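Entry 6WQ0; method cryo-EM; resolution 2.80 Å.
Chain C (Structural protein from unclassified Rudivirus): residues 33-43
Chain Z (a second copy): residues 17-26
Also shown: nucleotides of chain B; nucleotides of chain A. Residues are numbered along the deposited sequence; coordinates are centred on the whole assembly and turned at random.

Chain C 33-43: ILTNVAPIAQG
Chain Z, residues 17-26: WNAKFTAFSN

Two helical stretches can pack with no hydrogen bond between them, held by the fit of their side chains, as in two copies of a rudiviral structural protein. Residues 33-43 of chain C are helical throughout, within a longer helix that is kinked where the N atoms of Pro39(C) and Ile40(C) lack a bond to the preceding turn; the proline ring has no N-H to give. Chain Z enters the stretch already helical, in a helix that begins earlier in the chain. The two axes run nearly antiparallel, at 156°, and approach to 10.1 Å. The register follows from CA-CA distances: Leu34(C) lies 5.5 Å from Ser25(Z), Ala38(C) 7.8 Å from Thr22(Z), and Gln42(C) 7.4 Å from Asn18(Z). Together the stretches bury 450 Å².

Leu34(C) has the largest covered area. Its CA-CB bond points toward chain Z, and its m,t rotamer (chi1 -63°, chi2 178°) brings CD1 of Leu34(C) to 3.5 Å from CD2 of Phe24(Z), while CD2 of Leu34(C) lies 4.4 Å from CZ of Phe21(Z). The branched end thus meets two aromatic rings. Nearer the backbone, CB of Leu34(C) sits 3.5 Å from OG of Ser25(Z). That small residue suits the place where the backbones come closest: with chi1 at -74° (m), OG of Ser25(Z) turns back to donate to O of Phe21(Z) at 3.2 Å.

Phe21(Z) is the counterpart. Its CA-CB bond also points toward chain C, with chi1 -165° (t) and chi2 92°, and its ring spans successive turns of chain C. CE2 of Phe21(Z) lies 4.1 Å from CB of Ala38(C), and its CZ is 4.3 Å from CB of Ala41(C). Alanine's short side chain lets the ring come near the backbone, so that CE2 of Phe21(Z) is only 3.9 Å from CA of Ala38(C).

At the other end, the CA-CB bond of Gln42(C) points sideways, but the end of its extended side chain (m,t; chi3 12°) comes nearer to chain Z. CG of Gln42(C) lies 3.3 Å from OD1 of Asn18(Z), whose chi1 is -156° (t). NE2 of Gln42(C) is also 3.3 Å from OD1 of Asn18(Z), yet the angle is too poor for a hydrogen bond. Beside them Trp17(Z), t with chi2 92°, places CH2 4.2 Å from CB of Ala41(C), while NE1 of Trp17(Z) lies 3.4 Å from N3 of DA147 in chain A. The indole therefore bridges protein and DNA, and one turn on, NZ of Lys20(Z) donates to OP1 of DT157 in chain B at 3.2 Å.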

# COMPACT_ATOMS: atom_id res chain seq x y z
N ILE C 33 -40.40 27.77 27.48
CA ILE C 33 -41.57 28.46 28.01
C ILE C 33 -41.46 29.96 27.81
O ILE C 33 -42.39 30.61 27.32
CB ILE C 33 -41.77 28.10 29.50
CG1 ILE C 33 -42.05 26.61 29.66
CG2 ILE C 33 -42.92 28.89 30.09
CD1 ILE C 33 -42.37 26.20 31.06
N LEU C 34 -40.31 30.54 28.17
CA LEU C 34 -40.17 31.99 28.09
C LEU C 34 -40.13 32.47 26.64
O LEU C 34 -40.72 33.50 26.31
CB LEU C 34 -38.93 32.43 28.85
CG LEU C 34 -38.96 32.14 30.35
CD1 LEU C 34 -37.67 32.56 31.02
CD2 LEU C 34 -40.15 32.81 31.01
N THR C 35 -39.44 31.73 25.76
CA THR C 35 -39.41 32.10 24.36
C THR C 35 -40.80 32.03 23.74
O THR C 35 -41.16 32.87 22.90
CB THR C 35 -38.43 31.19 23.61
OG1 THR C 35 -37.10 31.52 24.00
CG2 THR C 35 -38.56 31.37 22.11
N ASN C 36 -41.62 31.06 24.15
CA ASN C 36 -42.96 30.94 23.60
C ASN C 36 -43.89 32.04 24.12
O ASN C 36 -44.72 32.55 23.36
CB ASN C 36 -43.54 29.57 23.92
CG ASN C 36 -43.40 28.60 22.77
OD1 ASN C 36 -43.98 28.80 21.71
ND2 ASN C 36 -42.61 27.56 22.97
N VAL C 37 -43.76 32.43 25.39
CA VAL C 37 -44.65 33.45 25.94
C VAL C 37 -44.12 34.87 25.78
O VAL C 37 -44.78 35.81 26.24
CB VAL C 37 -44.97 33.22 27.43
CG1 VAL C 37 -45.59 31.86 27.65
CG2 VAL C 37 -43.72 33.39 28.28
N ALA C 38 -42.95 35.06 25.16
CA ALA C 38 -42.41 36.41 25.01
C ALA C 38 -43.33 37.38 24.27
O ALA C 38 -43.55 38.49 24.79
CB ALA C 38 -41.04 36.32 24.34
N PRO C 39 -43.88 37.07 23.08
CA PRO C 39 -44.71 38.08 22.40
C PRO C 39 -45.99 38.43 23.14
O PRO C 39 -46.40 39.60 23.15
CB PRO C 39 -44.99 37.43 21.04
CG PRO C 39 -44.75 36.00 21.23
CD PRO C 39 -43.65 35.90 22.21
N ILE C 40 -46.64 37.45 23.76
CA ILE C 40 -47.86 37.72 24.51
C ILE C 40 -47.56 38.59 25.72
O ILE C 40 -48.33 39.49 26.07
CB ILE C 40 -48.54 36.39 24.90
CG1 ILE C 40 -48.79 35.54 23.66
CG2 ILE C 40 -49.84 36.64 25.63
CD1 ILE C 40 -47.75 34.49 23.41
N ALA C 41 -46.43 38.34 26.38
CA ALA C 41 -46.02 39.15 27.52
C ALA C 41 -45.73 40.58 27.11
O ALA C 41 -46.13 41.53 27.80
CB ALA C 41 -44.80 38.53 28.19
N GLN C 42 -45.02 40.77 25.99
CA GLN C 42 -44.79 42.11 25.47
C GLN C 42 -46.11 42.81 25.18
O GLN C 42 -46.26 44.00 25.48
CB GLN C 42 -43.95 42.06 24.20
CG GLN C 42 -42.53 41.59 24.40
CD GLN C 42 -41.86 41.26 23.09
OE1 GLN C 42 -42.37 41.59 22.03
NE2 GLN C 42 -40.72 40.60 23.17
N GLY C 43 -47.07 42.09 24.61
CA GLY C 43 -48.35 42.70 24.30
C GLY C 43 -49.14 43.10 25.53
O GLY C 43 -49.78 44.16 25.56
N TRP Z 17 -37.31 46.75 30.49
CA TRP Z 17 -37.98 45.50 30.83
C TRP Z 17 -37.88 44.49 29.69
O TRP Z 17 -37.66 43.30 29.93
CB TRP Z 17 -39.44 45.77 31.20
CG TRP Z 17 -40.24 44.52 31.39
CD1 TRP Z 17 -40.44 43.85 32.56
CD2 TRP Z 17 -40.93 43.78 30.38
NE1 TRP Z 17 -41.21 42.75 32.34
CE2 TRP Z 17 -41.52 42.68 31.01
CE3 TRP Z 17 -41.10 43.95 29.00
CZ2 TRP Z 17 -42.28 41.75 30.31
CZ3 TRP Z 17 -41.84 43.03 28.32
CH2 TRP Z 17 -42.42 41.94 28.97
N ASN Z 18 -38.04 44.95 28.45
CA ASN Z 18 -37.94 44.06 27.31
C ASN Z 18 -36.53 43.54 27.14
O ASN Z 18 -36.33 42.37 26.79
CB ASN Z 18 -38.40 44.80 26.06
CG ASN Z 18 -38.88 43.86 24.99
OD1 ASN Z 18 -39.68 42.98 25.24
ND2 ASN Z 18 -38.36 44.04 23.78
N ALA Z 19 -35.52 44.38 27.37
CA ALA Z 19 -34.14 43.92 27.28
C ALA Z 19 -33.86 42.84 28.31
O ALA Z 19 -33.28 41.80 27.99
CB ALA Z 19 -33.19 45.10 27.47
N LYS Z 20 -34.27 43.07 29.56
CA LYS Z 20 -34.02 42.08 30.60
C LYS Z 20 -34.81 40.80 30.37
O LYS Z 20 -34.32 39.70 30.66
CB LYS Z 20 -34.35 42.68 31.96
CG LYS Z 20 -33.43 43.82 32.36
CD LYS Z 20 -31.98 43.37 32.47
CE LYS Z 20 -31.64 42.90 33.87
NZ LYS Z 20 -31.52 44.02 34.81
N PHE Z 21 -36.03 40.90 29.84
CA PHE Z 21 -36.83 39.71 29.56
C PHE Z 21 -36.24 38.90 28.41
O PHE Z 21 -36.22 37.67 28.45
CB PHE Z 21 -38.28 40.11 29.26
CG PHE Z 21 -39.25 38.97 29.32
CD1 PHE Z 21 -39.92 38.67 30.49
CD2 PHE Z 21 -39.51 38.19 28.20
CE1 PHE Z 21 -40.81 37.63 30.55
CE2 PHE Z 21 -40.40 37.14 28.26
CZ PHE Z 21 -41.05 36.87 29.43
N THR Z 22 -35.76 39.58 27.37
CA THR Z 22 -35.09 38.89 26.27
C THR Z 22 -33.79 38.25 26.73
O THR Z 22 -33.42 37.17 26.25
CB THR Z 22 -34.83 39.88 25.13
OG1 THR Z 22 -36.07 40.40 24.66
CG2 THR Z 22 -34.10 39.21 23.99
N ALA Z 23 -33.08 38.89 27.66
CA ALA Z 23 -31.87 38.28 28.21
C ALA Z 23 -32.20 37.03 29.00
O ALA Z 23 -31.56 35.99 28.83
CB ALA Z 23 -31.13 39.29 29.08
N PHE Z 24 -33.21 37.10 29.88
CA PHE Z 24 -33.54 35.96 30.72
C PHE Z 24 -34.08 34.77 29.93
O PHE Z 24 -34.08 33.65 30.45
CB PHE Z 24 -34.56 36.38 31.78
CG PHE Z 24 -34.71 35.41 32.91
CD1 PHE Z 24 -33.64 35.12 33.74
CD2 PHE Z 24 -35.91 34.77 33.14
CE1 PHE Z 24 -33.78 34.23 34.77
CE2 PHE Z 24 -36.04 33.87 34.17
CZ PHE Z 24 -34.98 33.60 34.98
N SER Z 25 -34.53 34.98 28.69
CA SER Z 25 -35.04 33.89 27.87
C SER Z 25 -33.94 33.00 27.31
O SER Z 25 -34.25 31.95 26.74
CB SER Z 25 -35.88 34.45 26.73
OG SER Z 25 -37.13 34.90 27.19
N ASN Z 26 -32.68 33.40 27.44
CA ASN Z 26 -31.57 32.56 27.03
C ASN Z 26 -31.57 31.28 27.86
O ASN Z 26 -31.89 31.32 29.05
CB ASN Z 26 -30.26 33.32 27.21
CG ASN Z 26 -29.16 32.85 26.29
OD1 ASN Z 26 -28.42 31.92 26.61
ND2 ASN Z 26 -29.03 33.49 25.14
P DT B 157 -34.67 45.60 36.18
OP1 DT B 157 -33.59 46.31 35.48
OP2 DT B 157 -34.68 45.56 37.64
O5' DT B 157 -36.08 46.20 35.73
C5' DT B 157 -36.32 46.55 34.39
C4' DT B 157 -37.67 47.24 34.26
O4' DT B 157 -38.70 46.42 34.85
C3' DT B 157 -37.79 48.55 35.00
O3' DT B 157 -37.23 49.60 34.24
C2' DT B 157 -39.31 48.69 35.11
C1' DT B 157 -39.74 47.24 35.33
N1 DT B 157 -40.01 46.90 36.77
C2 DT B 157 -41.21 47.25 37.34
O2 DT B 157 -42.08 47.84 36.74
N3 DT B 157 -41.34 46.90 38.65
C4 DT B 157 -40.43 46.24 39.43
O4 DT B 157 -40.65 45.97 40.60
C5 DT B 157 -39.20 45.89 38.77
C7 DT B 157 -38.12 45.17 39.53
C6 DT B 157 -39.05 46.23 37.49
P DA A 147 -50.04 43.02 33.89
OP1 DA A 147 -51.05 42.83 32.84
OP2 DA A 147 -50.25 42.46 35.23
O5' DA A 147 -48.66 42.44 33.35
C5' DA A 147 -48.35 42.51 31.99
C4' DA A 147 -46.98 41.92 31.71
O4' DA A 147 -45.98 42.60 32.49
C3' DA A 147 -46.80 40.48 32.12
O3' DA A 147 -47.40 39.62 31.19
C2' DA A 147 -45.28 40.39 32.07
C1' DA A 147 -44.91 41.70 32.75
N9 DA A 147 -44.73 41.57 34.19
C8 DA A 147 -45.58 41.99 35.16
N7 DA A 147 -45.18 41.71 36.37
C5 DA A 147 -43.98 41.06 36.18
C6 DA A 147 -43.06 40.50 37.07
N6 DA A 147 -43.21 40.54 38.39
N1 DA A 147 -41.96 39.92 36.55
C2 DA A 147 -41.81 39.89 35.23
N3 DA A 147 -42.62 40.37 34.29
C4 DA A 147 -43.69 40.96 34.84
P DA B 156 -32.98 38.97 37.68
OP1 DA B 156 -31.96 39.27 36.68
OP2 DA B 156 -32.63 38.91 39.10
O5' DA B 156 -34.19 40.00 37.55
C5' DA B 156 -33.97 41.35 37.16
C4' DA B 156 -34.99 41.75 36.11
O4' DA B 156 -36.15 40.92 36.23
C3' DA B 156 -35.54 43.16 36.22
O3' DA B 156 -34.67 44.10 35.65
C2' DA B 156 -36.81 43.02 35.39
C1' DA B 156 -37.30 41.66 35.87
N9 DA B 156 -38.16 41.77 37.03
C8 DA B 156 -37.91 41.35 38.30
N7 DA B 156 -38.88 41.61 39.14
C5 DA B 156 -39.82 42.25 38.36
C6 DA B 156 -41.08 42.79 38.65
N6 DA B 156 -41.64 42.75 39.86
N1 DA B 156 -41.76 43.36 37.64
C2 DA B 156 -41.20 43.40 36.43
N3 DA B 156 -40.03 42.92 36.04
C4 DA B 156 -39.39 42.36 37.06